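Local coordinates for protein Glp_546_48378_50642 (Giardia intestinalis, PDB 2QVW) that cleaves double-stranded RNA into short interfering RNAs of 21 to 23 base pairs in the RNA interference pathway, probably with magnesium or manganese as cofactor, at residues A[378-383]-A[403-409]; A[99-103]-A[389-393]; A[304-310]-A[330-334]; A[337-342]-A[409-414]. One frame throughout, in Å; residues are numbered along the deposited sequence.

Overall arrangement
Contacts 1, 3 and 4 are buried and belong to the first RNase III unit; contact 2 is a surface contact that ties it to the N-terminal part of the chain. Helix 404-417 serves both contact 1, where Leu378 and Val382 pack on it, and contact 4, where it crosses helix 330-356 glycine against glycine. Contacts 1 and 4 share Glu409. The first turn of helix 330-356 also enters contact 3, in which a histidine bonds to a main-chain carbonyl. The chemistry follows this placement: mainly apolar in contact 1, acidic and metal-linked in contact 4, an ion pair beside a small apolar pair in contact 2. Met407 of contact 1 touches Ala391 of contact 2 and Leu308 of contact 3.

Contact 1 (A[378-383]-A[403-409]); sequences LNYLVQ and TWADMYE
Leu378 and Tyr408 meet methyl over ring: CD2 of Leu378 stands above one face of the phenol in a CH-pi contact, 3.9 Å from the Tyr408 ring centroid and 21° off its normal. The methyl sits toward the rim, closest to Tyr408 CD2. Leu381 CD1 comes in obliquely, 3.5 Å from Tyr408 CE1, and Val382 CG2 lies near the ring plane, 3.8 Å from Tyr408 CB. Tyr408 carries its ring anti to the backbone N (chi1 -169°), a torsion that lays it against Leu378 and Leu381. The two branches of Val382 divide the work, since CG1 leaves the tyrosine and reaches Trp404 CB at 4.1 Å. At the smallest residue of the interface, Ala405, the backbones draw together: Ala405 CB is 3.9 Å from Leu378 CB. Asn379 extends the contact to Trp404, its OD1 at the edge of the indole, in the ring plane. In the second shell Tyr408 OH is hydrogen-bonded to Thr432 OG1, which fixes the far end of the phenol. The two helical segments cross at 81°. Helix 375-384 is thereby packed on helix 404-417 of the RNase III domain, which carries Asp406 and Glu409, expected manganese ligands. Helix 421-433 covers Tyr408 and Leu381 through Leu433, while helix 330-356 meets Leu378 through Leu345 and Met407 through Phe334.

Contact 2 (A[99-103]-A[389-393]); sequences FPRFI and QLAEF
Arg101 and Glu392 reach toward each other from two loops, and their flat ends stand nearly perpendicular, guanidinium and carboxylate planes 78° apart. As modelled, the carboxylate comes to the guanidinium edge, with a salt bridge between Arg101 NH1 and Glu392 OE2 at 2.6 Å, but these atoms are too close together for the detail to be relied on. A bend at chi3 of Arg101 (40°) swings the guanidinium round toward the 389-393 loop, and Arg101 NH2 then lies 3.1 Å from the main-chain O of Gln389. Glu392 is steadied from its own side: its OE1 accepts a 2.8 Å hydrogen bond from Phe393 N, met on the anti side and 33° out of the carboxylate plane. Beside this polar pair, the Phe102 and Leu390 side chains cross at about a right angle. The far end of the ring does the touching, Phe102 CZ to Leu390 CD2 at 3.4 Å, and Phe102 CE2 is 3.9 Å from Leu390 CA. Phe102 closes a type I beta turn begun at Phe99, which turns its own ring toward helices 267-284 and 295-306. Leu390 likewise packs on Leu306. The contact thus joins the N-terminal region to the first RNase III unit by a small apolar patch with an ion pair beside it. Arg101 is exposed and Glu392 partly so; solvent would probably screen their attraction.

Contact 3 (A[304-310]-A[330-334]); sequences AGLRLDQ and HTDVF
His330 and Phe334 each turn a ring edge to the main chain of 304-310. At the rim of the imidazole, in its plane, lie the carbonyls of Arg307 and Asp309, with Thr331 OG1 over one face. NE2 of His330 donates to Asp309 O at 3.3 Å, nearly straight at 174°, although it meets the oxygen from above the carbonyl plane, 42° out of it. The ring gets there because His330 CG sits between the backbone N and the carbonyl carbon (chi1 58°). The Phe334 ring receives Ala304 O at its edge, 3.3 Å from CD1, and Leu308 CD2 touches Phe334 CE1 at 3.7 Å. In the RNase III unit this brings the end of helix 295-306 onto the first turn of helix 330-356, with Ala304 CB resting 3.5 Å from His330 O. Phe334 also reaches Asp406 and Met407 of helix 404-417, and Lys402 forms a cation-pi contact with it. Arg307 turns elsewhere, its NH1 bound to Thr98 O and its guanidinium pairing weakly with Asp309.

Contact 4 (A[337-342]-A[409-414]); sequences LELLGD and EEIVGS
The RNase III signature helix crosses helix 404-417 here at the first catalytic unit's metal site: Leu337 through Asp342, part of the conserved acidic motif of the family, meet Glu409 through Ser414 at 85°, with axes 6.4 Å apart. Two glycines make so close a crossing possible. Having no side chains, Gly341 and Gly413 let the backbones meet directly, and each CA points a hydrogen at a carbonyl of the other helix: Gly413 CA to Leu337 O at 3.1 Å and Gly341 CA to Glu409 O at 2.9 Å. The same two oxygens also accept their own helices' backbone bonds from Gly341 N and Gly413 N. On one flank the acids gather. Glu338 and Asp342, one helix turn apart, bracket the Glu409 carboxylate: Glu338 OE1 is 3.0 Å from Glu409 OE1, and Asp342 OD2 is 2.7 Å from Glu409 OE2. Neither pair is a hydrogen bond, and a cation would probably offset the repulsion; a bound manganese lies about 3 Å from the nearest atom of the Glu409 side chain. Glu338, Asp406 and Glu409 are expected to bind manganese, and this ion is consistent with that site. Asp342 runs alongside Glu409, pointing the same way, their carboxylate planes 42° apart. Leu337 CD1 touches the Glu410 carboxylate at OE2, and the Val412 CG1 methyl rests 3.6 Å from Gly341 O.

Contact 1 (A[378-383]-A[403-409])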
loop_
_atom_site.group_PDB
_atom_site.type_symbol
_atom_site.label_atom_id
_atom_site.label_comp_id
_atom_site.label_asym_id
_atom_site.label_seq_id
_atom_site.Cartn_x
_atom_site.Cartn_y
_atom_site.Cartn_z
ATOM N N LEU A 378 -9.837 -19.520 -0.063
ATOM C CA LEU A 378 -9.609 -18.117 -0.374
ATOM C C LEU A 378 -9.912 -17.805 -1.819
ATOM O O LEU A 378 -10.403 -16.726 -2.136
ATOM C CB LEU A 378 -8.170 -17.722 -0.069
ATOM C CG LEU A 378 -7.699 -17.779 1.389
ATOM C CD1 LEU A 378 -6.347 -17.074 1.479
ATOM C CD2 LEU A 378 -8.697 -17.106 2.320
ATOM N N ASN A 379 -9.616 -18.749 -2.700
ATOM C CA ASN A 379 -9.876 -18.573 -4.123
ATOM C C ASN A 379 -11.376 -18.390 -4.331
ATOM O O ASN A 379 -11.817 -17.935 -5.372
ATOM C CB ASN A 379 -9.386 -19.806 -4.889
ATOM C CG ASN A 379 -9.248 -19.557 -6.384
ATOM O OD1 ASN A 379 -10.221 -19.225 -7.055
ATOM N ND2 ASN A 379 -8.029 -19.718 -6.911
ATOM N N TYR A 380 -12.153 -18.744 -3.316
ATOM C CA TYR A 380 -13.601 -18.625 -3.372
ATOM C C TYR A 380 -14.072 -17.273 -2.862
ATOM O O TYR A 380 -15.048 -16.716 -3.355
ATOM C CB TYR A 380 -14.250 -19.726 -2.529
ATOM C CG TYR A 380 -15.725 -19.497 -2.330
ATOM C CD1 TYR A 380 -16.621 -19.682 -3.378
ATOM C CD2 TYR A 380 -16.215 -19.002 -1.121
ATOM C CE1 TYR A 380 -17.964 -19.375 -3.238
ATOM C CE2 TYR A 380 -17.558 -18.691 -0.969
ATOM C CZ TYR A 380 -18.429 -18.877 -2.038
ATOM O OH TYR A 380 -19.760 -18.534 -1.928
ATOM N N LEU A 381 -13.387 -16.769 -1.842
ATOM C CA LEU A 381 -13.718 -15.481 -1.236
ATOM C C LEU A 381 -13.357 -14.385 -2.217
ATOM O O LEU A 381 -13.984 -13.332 -2.253
ATOM C CB LEU A 381 -12.926 -15.278 0.062
ATOM C CG LEU A 381 -12.964 -16.404 1.097
ATOM C CD1 LEU A 381 -12.091 -16.010 2.264
ATOM C CD2 LEU A 381 -14.397 -16.677 1.554
ATOM N N VAL A 382 -12.329 -14.652 -3.013
ATOM C CA VAL A 382 -11.858 -13.709 -4.015
ATOM C C VAL A 382 -12.854 -13.642 -5.171
ATOM O O VAL A 382 -13.105 -12.567 -5.731
ATOM C CB VAL A 382 -10.475 -14.127 -4.556
ATOM C CG1 VAL A 382 -10.006 -13.126 -5.609
ATOM C CG2 VAL A 382 -9.474 -14.222 -3.401
ATOM N N GLN A 383 -13.408 -14.796 -5.536
ATOM C CA GLN A 383 -14.404 -14.860 -6.598
ATOM C C GLN A 383 -15.603 -14.054 -6.129
ATOM O O GLN A 383 -16.142 -13.242 -6.866
ATOM C CB GLN A 383 -14.845 -16.300 -6.828
ATOM C CG GLN A 383 -13.802 -17.191 -7.448
ATOM C CD GLN A 383 -13.547 -16.862 -8.917
ATOM O OE1 GLN A 383 -14.494 -16.730 -9.704
ATOM N NE2 GLN A 383 -12.266 -16.744 -9.298
ATOM N N THR A 403 -2.001 -16.940 -8.648
ATOM C CA THR A 403 -3.251 -17.468 -8.109
ATOM C C THR A 403 -4.190 -16.392 -7.594
ATOM O O THR A 403 -3.755 -15.370 -7.091
ATOM C CB THR A 403 -2.942 -18.418 -6.941
ATOM O OG1 THR A 403 -2.352 -19.619 -7.453
ATOM C CG2 THR A 403 -4.200 -18.732 -6.144
ATOM N N TRP A 404 -5.487 -16.631 -7.704
ATOM C CA TRP A 404 -6.444 -15.662 -7.210
ATOM C C TRP A 404 -6.199 -15.543 -5.731
ATOM O O TRP A 404 -5.957 -14.456 -5.199
ATOM C CB TRP A 404 -7.883 -16.149 -7.382
ATOM C CG TRP A 404 -8.405 -16.222 -8.779
ATOM C CD1 TRP A 404 -9.406 -17.033 -9.224
ATOM C CD2 TRP A 404 -7.979 -15.457 -9.911
ATOM N NE1 TRP A 404 -9.635 -16.819 -10.555
ATOM C CE2 TRP A 404 -8.781 -15.849 -11.001
ATOM C CE3 TRP A 404 -7.018 -14.458 -10.103
ATOM C CZ2 TRP A 404 -8.623 -15.296 -12.283
ATOM C CZ3 TRP A 404 -6.866 -13.904 -11.377
ATOM C CH2 TRP A 404 -7.672 -14.316 -12.443
ATOM N N ALA A 405 -6.244 -16.693 -5.072
ATOM C CA ALA A 405 -6.102 -16.722 -3.629
ATOM C C ALA A 405 -5.064 -15.749 -3.109
ATOM O O ALA A 405 -5.261 -15.135 -2.064
ATOM C CB ALA A 405 -5.787 -18.116 -3.160
ATOM N N ASP A 406 -3.966 -15.606 -3.848
ATOM C CA ASP A 406 -2.876 -14.714 -3.470
ATOM C C ASP A 406 -3.396 -13.316 -3.215
ATOM O O ASP A 406 -2.951 -12.630 -2.288
ATOM C CB ASP A 406 -1.833 -14.636 -4.584
ATOM C CG ASP A 406 -1.355 -15.987 -5.037
ATOM O OD1 ASP A 406 -0.499 -16.015 -5.951
ATOM O OD2 ASP A 406 -1.831 -17.009 -4.486
ATOM N N MET A 407 -4.332 -12.892 -4.056
ATOM C CA MET A 407 -4.902 -11.564 -3.933
ATOM C C MET A 407 -5.493 -11.333 -2.546
ATOM O O MET A 407 -5.362 -10.247 -1.980
ATOM C CB MET A 407 -5.970 -11.340 -5.008
ATOM C CG MET A 407 -5.412 -11.123 -6.420
ATOM S SD MET A 407 -6.645 -10.512 -7.613
ATOM C CE MET A 407 -6.635 -11.821 -8.773
ATOM N N TYR A 408 -6.130 -12.355 -1.988
ATOM C CA TYR A 408 -6.731 -12.225 -0.666
ATOM C C TYR A 408 -5.686 -11.852 0.372
ATOM O O TYR A 408 -5.857 -10.897 1.111
ATOM C CB TYR A 408 -7.395 -13.531 -0.258
ATOM C CG TYR A 408 -8.269 -13.398 0.965
ATOM C CD1 TYR A 408 -9.616 -13.060 0.846
ATOM C CD2 TYR A 408 -7.751 -13.614 2.246
ATOM C CE1 TYR A 408 -10.429 -12.943 1.971
ATOM C CE2 TYR A 408 -8.548 -13.499 3.374
ATOM C CZ TYR A 408 -9.888 -13.165 3.232
ATOM O OH TYR A 408 -10.690 -13.055 4.344
ATOM N N GLU A 409 -4.600 -12.619 0.416
ATOM C CA GLU A 409 -3.514 -12.393 1.362
ATOM C C GLU A 409 -2.846 -11.043 1.119
ATOM O O GLU A 409 -2.377 -10.392 2.052
ATOM C CB GLU A 409 -2.482 -13.511 1.228
ATOM C CG GLU A 409 -3.067 -14.909 1.314
ATOM C CD GLU A 409 -2.079 -15.985 0.893
ATOM O OE1 GLU A 409 -1.499 -15.871 -0.209
ATOM O OE2 GLU A 409 -1.886 -16.953 1.660
#

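Contact 2 (A[99-103]-A[389-393])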
loop_
_atom_site.group_PDB
_atom_site.type_symbol
_atom_site.label_atom_id
_atom_site.label_comp_id
_atom_site.label_asym_id
_atom_site.label_seq_id
_atom_site.Cartn_x
_atom_site.Cartn_y
_atom_site.Cartn_z
ATOM N N PHE A 99 -5.703 1.598 -15.674
ATOM C CA PHE A 99 -6.819 0.690 -15.826
ATOM C C PHE A 99 -7.672 1.193 -16.969
ATOM O O PHE A 99 -8.770 1.682 -16.754
ATOM C CB PHE A 99 -7.626 0.647 -14.541
ATOM C CG PHE A 99 -6.831 0.196 -13.357
ATOM C CD1 PHE A 99 -6.467 -1.139 -13.212
ATOM C CD2 PHE A 99 -6.402 1.115 -12.406
ATOM C CE1 PHE A 99 -5.681 -1.547 -12.135
ATOM C CE2 PHE A 99 -5.621 0.719 -11.331
ATOM C CZ PHE A 99 -5.259 -0.610 -11.194
ATOM N N PRO A 100 -7.163 1.078 -18.208
ATOM C CA PRO A 100 -7.848 1.515 -19.425
ATOM C C PRO A 100 -9.229 0.901 -19.636
ATOM O O PRO A 100 -9.988 1.346 -20.493
ATOM C CB PRO A 100 -6.859 1.131 -20.525
ATOM C CG PRO A 100 -6.175 -0.061 -19.963
ATOM C CD PRO A 100 -5.907 0.388 -18.553
ATOM N N ARG A 101 -9.563 -0.110 -18.851
ATOM C CA ARG A 101 -10.858 -0.762 -18.983
ATOM C C ARG A 101 -11.856 -0.230 -17.964
ATOM O O ARG A 101 -13.023 -0.619 -17.968
ATOM C CB ARG A 101 -10.696 -2.264 -18.804
ATOM C CG ARG A 101 -9.862 -2.926 -19.876
ATOM C CD ARG A 101 -9.431 -4.299 -19.393
ATOM N NE ARG A 101 -10.516 -4.976 -18.681
ATOM C CZ ARG A 101 -10.396 -6.148 -18.064
ATOM N NH1 ARG A 101 -9.235 -6.788 -18.067
ATOM N NH2 ARG A 101 -11.440 -6.679 -17.441
ATOM N N PHE A 102 -11.388 0.660 -17.093
ATOM C CA PHE A 102 -12.219 1.257 -16.051
ATOM C C PHE A 102 -11.998 2.749 -15.966
ATOM O O PHE A 102 -11.451 3.248 -14.987
ATOM C CB PHE A 102 -11.898 0.633 -14.695
ATOM C CG PHE A 102 -12.269 -0.804 -14.599
ATOM C CD1 PHE A 102 -13.603 -1.189 -14.615
ATOM C CD2 PHE A 102 -11.288 -1.780 -14.542
ATOM C CE1 PHE A 102 -13.952 -2.527 -14.580
ATOM C CE2 PHE A 102 -11.627 -3.121 -14.507
ATOM C CZ PHE A 102 -12.961 -3.494 -14.527
ATOM N N ILE A 103 -12.421 3.460 -17.003
ATOM C CA ILE A 103 -12.272 4.910 -17.038
ATOM C C ILE A 103 -13.515 5.600 -16.488
ATOM O O ILE A 103 -14.616 5.408 -16.996
ATOM C CB ILE A 103 -12.025 5.426 -18.477
ATOM C CG1 ILE A 103 -10.566 5.219 -18.880
ATOM C CG2 ILE A 103 -12.368 6.895 -18.563
ATOM C CD1 ILE A 103 -10.135 3.784 -18.914
ATOM N N GLN A 389 -12.538 -9.952 -12.121
ATOM C CA GLN A 389 -12.962 -9.099 -13.232
ATOM C C GLN A 389 -12.107 -7.848 -13.335
ATOM O O GLN A 389 -11.765 -7.403 -14.427
ATOM C CB GLN A 389 -14.433 -8.686 -13.067
ATOM C CG GLN A 389 -15.448 -9.832 -13.113
ATOM C CD GLN A 389 -15.361 -10.760 -11.905
ATOM O OE1 GLN A 389 -15.574 -10.338 -10.766
ATOM N NE2 GLN A 389 -15.048 -12.028 -12.153
ATOM N N LEU A 390 -11.771 -7.285 -12.183
ATOM C CA LEU A 390 -10.972 -6.078 -12.127
ATOM C C LEU A 390 -9.520 -6.421 -12.335
ATOM O O LEU A 390 -8.716 -5.584 -12.738
ATOM C CB LEU A 390 -11.144 -5.411 -10.773
ATOM C CG LEU A 390 -12.583 -5.285 -10.294
ATOM C CD1 LEU A 390 -12.615 -4.468 -9.031
ATOM C CD2 LEU A 390 -13.424 -4.628 -11.363
ATOM N N ALA A 391 -9.179 -7.657 -12.012
ATOM C CA ALA A 391 -7.818 -8.101 -12.192
ATOM C C ALA A 391 -7.609 -8.011 -13.682
ATOM O O ALA A 391 -8.454 -8.444 -14.477
ATOM C CB ALA A 391 -7.649 -9.529 -11.723
ATOM N N GLU A 392 -6.495 -7.400 -14.051
ATOM C CA GLU A 392 -6.141 -7.248 -15.444
ATOM C C GLU A 392 -4.659 -7.550 -15.574
ATOM O O GLU A 392 -3.873 -7.293 -14.660
ATOM C CB GLU A 392 -6.444 -5.828 -15.935
ATOM C CG GLU A 392 -6.008 -5.574 -17.382
ATOM C CD GLU A 392 -6.671 -6.516 -18.380
ATOM O OE1 GLU A 392 -6.714 -7.738 -18.118
ATOM O OE2 GLU A 392 -7.138 -6.038 -19.434
ATOM N N PHE A 393 -4.296 -8.121 -16.713
ATOM C CA PHE A 393 -2.916 -8.473 -16.979
ATOM C C PHE A 393 -2.869 -9.198 -18.316
ATOM O O PHE A 393 -3.861 -9.799 -18.737
ATOM C CB PHE A 393 -2.383 -9.386 -15.858
ATOM C CG PHE A 393 -3.024 -10.747 -15.828
ATOM C CD1 PHE A 393 -2.513 -11.786 -16.600
ATOM C CD2 PHE A 393 -4.178 -10.971 -15.084
ATOM C CE1 PHE A 393 -3.142 -13.025 -16.639
ATOM C CE2 PHE A 393 -4.816 -12.206 -15.115
ATOM C CZ PHE A 393 -4.296 -13.236 -15.898
#

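Contact 3 (A[304-310]-A[330-334])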
loop_
_atom_site.group_PDB
_atom_site.type_symbol
_atom_site.label_atom_id
_atom_site.label_comp_id
_atom_site.label_asym_id
_atom_site.label_seq_id
_atom_site.Cartn_x
_atom_site.Cartn_y
_atom_site.Cartn_z
ATOM N N ALA A 304 -1.115 -1.944 -7.603
ATOM C CA ALA A 304 -0.367 -3.111 -7.150
ATOM C C ALA A 304 -1.242 -4.333 -6.912
ATOM O O ALA A 304 -0.814 -5.462 -7.139
ATOM C CB ALA A 304 0.376 -2.782 -5.888
ATOM N N GLY A 305 -2.464 -4.106 -6.448
ATOM C CA GLY A 305 -3.351 -5.213 -6.181
ATOM C C GLY A 305 -4.142 -5.648 -7.386
ATOM O O GLY A 305 -4.644 -6.770 -7.408
ATOM N N LEU A 306 -4.249 -4.781 -8.390
ATOM C CA LEU A 306 -5.019 -5.095 -9.590
ATOM C C LEU A 306 -4.194 -5.281 -10.859
ATOM O O LEU A 306 -4.648 -5.922 -11.804
ATOM C CB LEU A 306 -6.079 -4.021 -9.818
ATOM C CG LEU A 306 -7.138 -3.969 -8.728
ATOM C CD1 LEU A 306 -7.991 -2.750 -8.909
ATOM C CD2 LEU A 306 -7.984 -5.224 -8.780
ATOM N N ARG A 307 -2.993 -4.716 -10.892
ATOM C CA ARG A 307 -2.130 -4.856 -12.056
ATOM C C ARG A 307 -1.125 -5.944 -11.767
ATOM O O ARG A 307 0.021 -5.685 -11.408
ATOM C CB ARG A 307 -1.420 -3.546 -12.367
ATOM C CG ARG A 307 -2.324 -2.510 -13.029
ATOM C CD ARG A 307 -2.965 -3.074 -14.305
ATOM N NE ARG A 307 -1.962 -3.513 -15.274
ATOM C CZ ARG A 307 -1.497 -2.759 -16.265
ATOM N NH1 ARG A 307 -1.953 -1.525 -16.429
ATOM N NH2 ARG A 307 -0.560 -3.230 -17.079
ATOM N N LEU A 308 -1.586 -7.174 -11.933
ATOM C CA LEU A 308 -0.791 -8.360 -11.680
ATOM C C LEU A 308 0.389 -8.536 -12.637
ATOM O O LEU A 308 1.332 -9.261 -12.335
ATOM C CB LEU A 308 -1.714 -9.577 -11.727
ATOM C CG LEU A 308 -3.059 -9.362 -11.014
ATOM C CD1 LEU A 308 -3.862 -10.630 -11.063
ATOM C CD2 LEU A 308 -2.847 -8.956 -9.573
ATOM N N ASP A 309 0.333 -7.866 -13.784
ATOM C CA ASP A 309 1.395 -7.946 -14.786
ATOM C C ASP A 309 2.171 -6.637 -14.827
ATOM O O ASP A 309 1.662 -5.583 -14.447
ATOM C CB ASP A 309 0.803 -8.212 -16.164
ATOM C CG ASP A 309 -0.027 -7.055 -16.659
ATOM O OD1 ASP A 309 -1.007 -6.685 -15.976
ATOM O OD2 ASP A 309 0.304 -6.509 -17.729
ATOM N N GLN A 310 3.405 -6.711 -15.301
ATOM C CA GLN A 310 4.274 -5.546 -15.394
ATOM C C GLN A 310 3.922 -4.675 -16.596
ATOM O O GLN A 310 3.166 -5.086 -17.471
ATOM C CB GLN A 310 5.719 -6.015 -15.494
ATOM C CG GLN A 310 5.895 -7.177 -16.464
ATOM C CD GLN A 310 7.315 -7.698 -16.507
ATOM O OE1 GLN A 310 7.906 -8.012 -15.472
ATOM N NE2 GLN A 310 7.873 -7.799 -17.707
ATOM N N HIS A 330 5.293 -2.235 -8.340
ATOM C CA HIS A 330 3.974 -2.585 -7.828
ATOM C C HIS A 330 3.900 -4.089 -7.747
ATOM O O HIS A 330 3.146 -4.651 -6.965
ATOM C CB HIS A 330 2.882 -2.072 -8.772
ATOM C CG HIS A 330 2.993 -2.596 -10.175
ATOM N ND1 HIS A 330 4.016 -2.237 -11.025
ATOM C CD2 HIS A 330 2.202 -3.440 -10.877
ATOM C CE1 HIS A 330 3.849 -2.837 -12.189
ATOM N NE2 HIS A 330 2.756 -3.572 -12.126
ATOM N N THR A 331 4.691 -4.729 -8.589
ATOM C CA THR A 331 4.755 -6.173 -8.655
ATOM C C THR A 331 5.368 -6.703 -7.376
ATOM O O THR A 331 4.808 -7.580 -6.719
ATOM C CB THR A 331 5.609 -6.606 -9.854
ATOM O OG1 THR A 331 4.827 -6.501 -11.049
ATOM C CG2 THR A 331 6.117 -8.023 -9.683
ATOM N N ASP A 332 6.530 -6.164 -7.034
ATOM C CA ASP A 332 7.221 -6.564 -5.826
ATOM C C ASP A 332 6.342 -6.267 -4.630
ATOM O O ASP A 332 6.243 -7.057 -3.703
ATOM C CB ASP A 332 8.543 -5.811 -5.691
ATOM C CG ASP A 332 9.464 -6.048 -6.868
ATOM O OD1 ASP A 332 9.540 -7.206 -7.333
ATOM O OD2 ASP A 332 10.114 -5.079 -7.318
ATOM N N VAL A 333 5.693 -5.118 -4.648
ATOM C CA VAL A 333 4.825 -4.772 -3.548
ATOM C C VAL A 333 3.782 -5.860 -3.342
ATOM O O VAL A 333 3.564 -6.293 -2.222
ATOM C CB VAL A 333 4.130 -3.433 -3.792
ATOM C CG1 VAL A 333 3.237 -3.109 -2.629
ATOM C CG2 VAL A 333 5.164 -2.337 -3.960
ATOM N N PHE A 334 3.139 -6.309 -4.414
ATOM C CA PHE A 334 2.139 -7.367 -4.299
ATOM C C PHE A 334 2.812 -8.576 -3.689
ATOM O O PHE A 334 2.271 -9.244 -2.820
ATOM C CB PHE A 334 1.598 -7.756 -5.671
ATOM C CG PHE A 334 0.559 -8.861 -5.633
ATOM C CD1 PHE A 334 -0.719 -8.647 -6.155
ATOM C CD2 PHE A 334 0.855 -10.110 -5.096
ATOM C CE1 PHE A 334 -1.686 -9.647 -6.141
ATOM C CE2 PHE A 334 -0.101 -11.115 -5.077
ATOM C CZ PHE A 334 -1.378 -10.881 -5.604
#

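Contact 4 (A[337-342]-A[409-414])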
loop_
_atom_site.group_PDB
_atom_site.type_symbol
_atom_site.label_atom_id
_atom_site.label_comp_id
_atom_site.label_asym_id
_atom_site.label_seq_id
_atom_site.Cartn_x
_atom_site.Cartn_y
_atom_site.Cartn_z
ATOM N N LEU A 337 3.400 -8.122 0.077
ATOM C CA LEU A 337 2.233 -7.752 0.866
ATOM C C LEU A 337 1.431 -9.024 1.090
ATOM O O LEU A 337 0.747 -9.173 2.098
ATOM C CB LEU A 337 1.381 -6.709 0.132
ATOM C CG LEU A 337 1.930 -5.281 0.078
ATOM C CD1 LEU A 337 0.952 -4.388 -0.658
ATOM C CD2 LEU A 337 2.153 -4.768 1.489
ATOM N N GLU A 338 1.524 -9.940 0.132
ATOM C CA GLU A 338 0.840 -11.225 0.217
ATOM C C GLU A 338 1.573 -12.045 1.274
ATOM O O GLU A 338 0.971 -12.593 2.197
ATOM C CB GLU A 338 0.908 -11.948 -1.127
ATOM C CG GLU A 338 0.474 -13.397 -1.054
ATOM C CD GLU A 338 0.870 -14.188 -2.278
ATOM O OE1 GLU A 338 0.698 -15.425 -2.268
ATOM O OE2 GLU A 338 1.354 -13.570 -3.243
ATOM N N LEU A 339 2.890 -12.110 1.119
ATOM C CA LEU A 339 3.757 -12.832 2.035
ATOM C C LEU A 339 3.403 -12.416 3.449
ATOM O O LEU A 339 3.277 -13.259 4.342
ATOM C CB LEU A 339 5.222 -12.495 1.736
ATOM C CG LEU A 339 6.345 -13.116 2.568
ATOM C CD1 LEU A 339 6.272 -14.621 2.494
ATOM C CD2 LEU A 339 7.690 -12.632 2.055
ATOM N N LEU A 340 3.231 -11.111 3.637
ATOM C CA LEU A 340 2.879 -10.568 4.937
ATOM C C LEU A 340 1.401 -10.769 5.273
ATOM O O LEU A 340 1.044 -10.958 6.429
ATOM C CB LEU A 340 3.186 -9.080 4.989
ATOM C CG LEU A 340 2.938 -8.481 6.372
ATOM C CD1 LEU A 340 4.051 -8.900 7.316
ATOM C CD2 LEU A 340 2.873 -6.976 6.275
ATOM N N GLY A 341 0.540 -10.708 4.266
ATOM C CA GLY A 341 -0.877 -10.884 4.510
ATOM C C GLY A 341 -1.132 -12.311 4.922
ATOM O O GLY A 341 -2.000 -12.599 5.746
ATOM N N ASP A 342 -0.358 -13.214 4.338
ATOM C CA ASP A 342 -0.464 -14.638 4.630
ATOM C C ASP A 342 -0.252 -14.905 6.135
ATOM O O ASP A 342 -0.994 -15.667 6.767
ATOM C CB ASP A 342 0.597 -15.381 3.824
ATOM C CG ASP A 342 0.405 -16.874 3.846
ATOM O OD1 ASP A 342 0.122 -17.426 4.932
ATOM O OD2 ASP A 342 0.547 -17.493 2.773
ATOM N N GLU A 409 -4.600 -12.619 0.416
ATOM C CA GLU A 409 -3.514 -12.393 1.362
ATOM C C GLU A 409 -2.846 -11.043 1.119
ATOM O O GLU A 409 -2.377 -10.392 2.052
ATOM C CB GLU A 409 -2.482 -13.511 1.228
ATOM C CG GLU A 409 -3.067 -14.909 1.314
ATOM C CD GLU A 409 -2.079 -15.985 0.893
ATOM O OE1 GLU A 409 -1.499 -15.871 -0.209
ATOM O OE2 GLU A 409 -1.886 -16.953 1.660
ATOM N N GLU A 410 -2.789 -10.635 -0.141
ATOM C CA GLU A 410 -2.197 -9.360 -0.508
ATOM C C GLU A 410 -3.037 -8.245 0.121
ATOM O O GLU A 410 -2.505 -7.371 0.794
ATOM C CB GLU A 410 -2.184 -9.238 -2.028
ATOM C CG GLU A 410 -1.270 -8.162 -2.604
ATOM C CD GLU A 410 -1.829 -6.759 -2.478
ATOM O OE1 GLU A 410 -3.060 -6.597 -2.342
ATOM O OE2 GLU A 410 -1.031 -5.806 -2.537
ATOM N N ILE A 411 -4.351 -8.286 -0.097
ATOM C CA ILE A 411 -5.255 -7.286 0.469
ATOM C C ILE A 411 -5.059 -7.222 1.976
ATOM O O ILE A 411 -4.970 -6.140 2.554
ATOM C CB ILE A 411 -6.748 -7.628 0.193
ATOM C CG1 ILE A 411 -7.168 -7.113 -1.181
ATOM C CG2 ILE A 411 -7.642 -6.991 1.260
ATOM C CD1 ILE A 411 -6.396 -7.703 -2.314
ATOM N N VAL A 412 -5.009 -8.395 2.602
ATOM C CA VAL A 412 -4.815 -8.503 4.038
ATOM C C VAL A 412 -3.503 -7.828 4.399
ATOM O O VAL A 412 -3.449 -7.040 5.332
ATOM C CB VAL A 412 -4.785 -9.987 4.484
ATOM C CG1 VAL A 412 -4.547 -10.088 5.973
ATOM C CG2 VAL A 412 -6.095 -10.657 4.135
ATOM N N GLY A 413 -2.455 -8.128 3.644
ATOM C CA GLY A 413 -1.164 -7.524 3.910
ATOM C C GLY A 413 -1.185 -6.029 3.692
ATOM O O GLY A 413 -0.417 -5.296 4.313
ATOM N N SER A 414 -2.084 -5.582 2.818
ATOM C CA SER A 414 -2.216 -4.158 2.494
ATOM C C SER A 414 -3.050 -3.372 3.515
ATOM O O SER A 414 -2.766 -2.204 3.781
ATOM C CB SER A 414 -2.819 -3.972 1.090
ATOM O OG SER A 414 -2.710 -2.618 0.650
#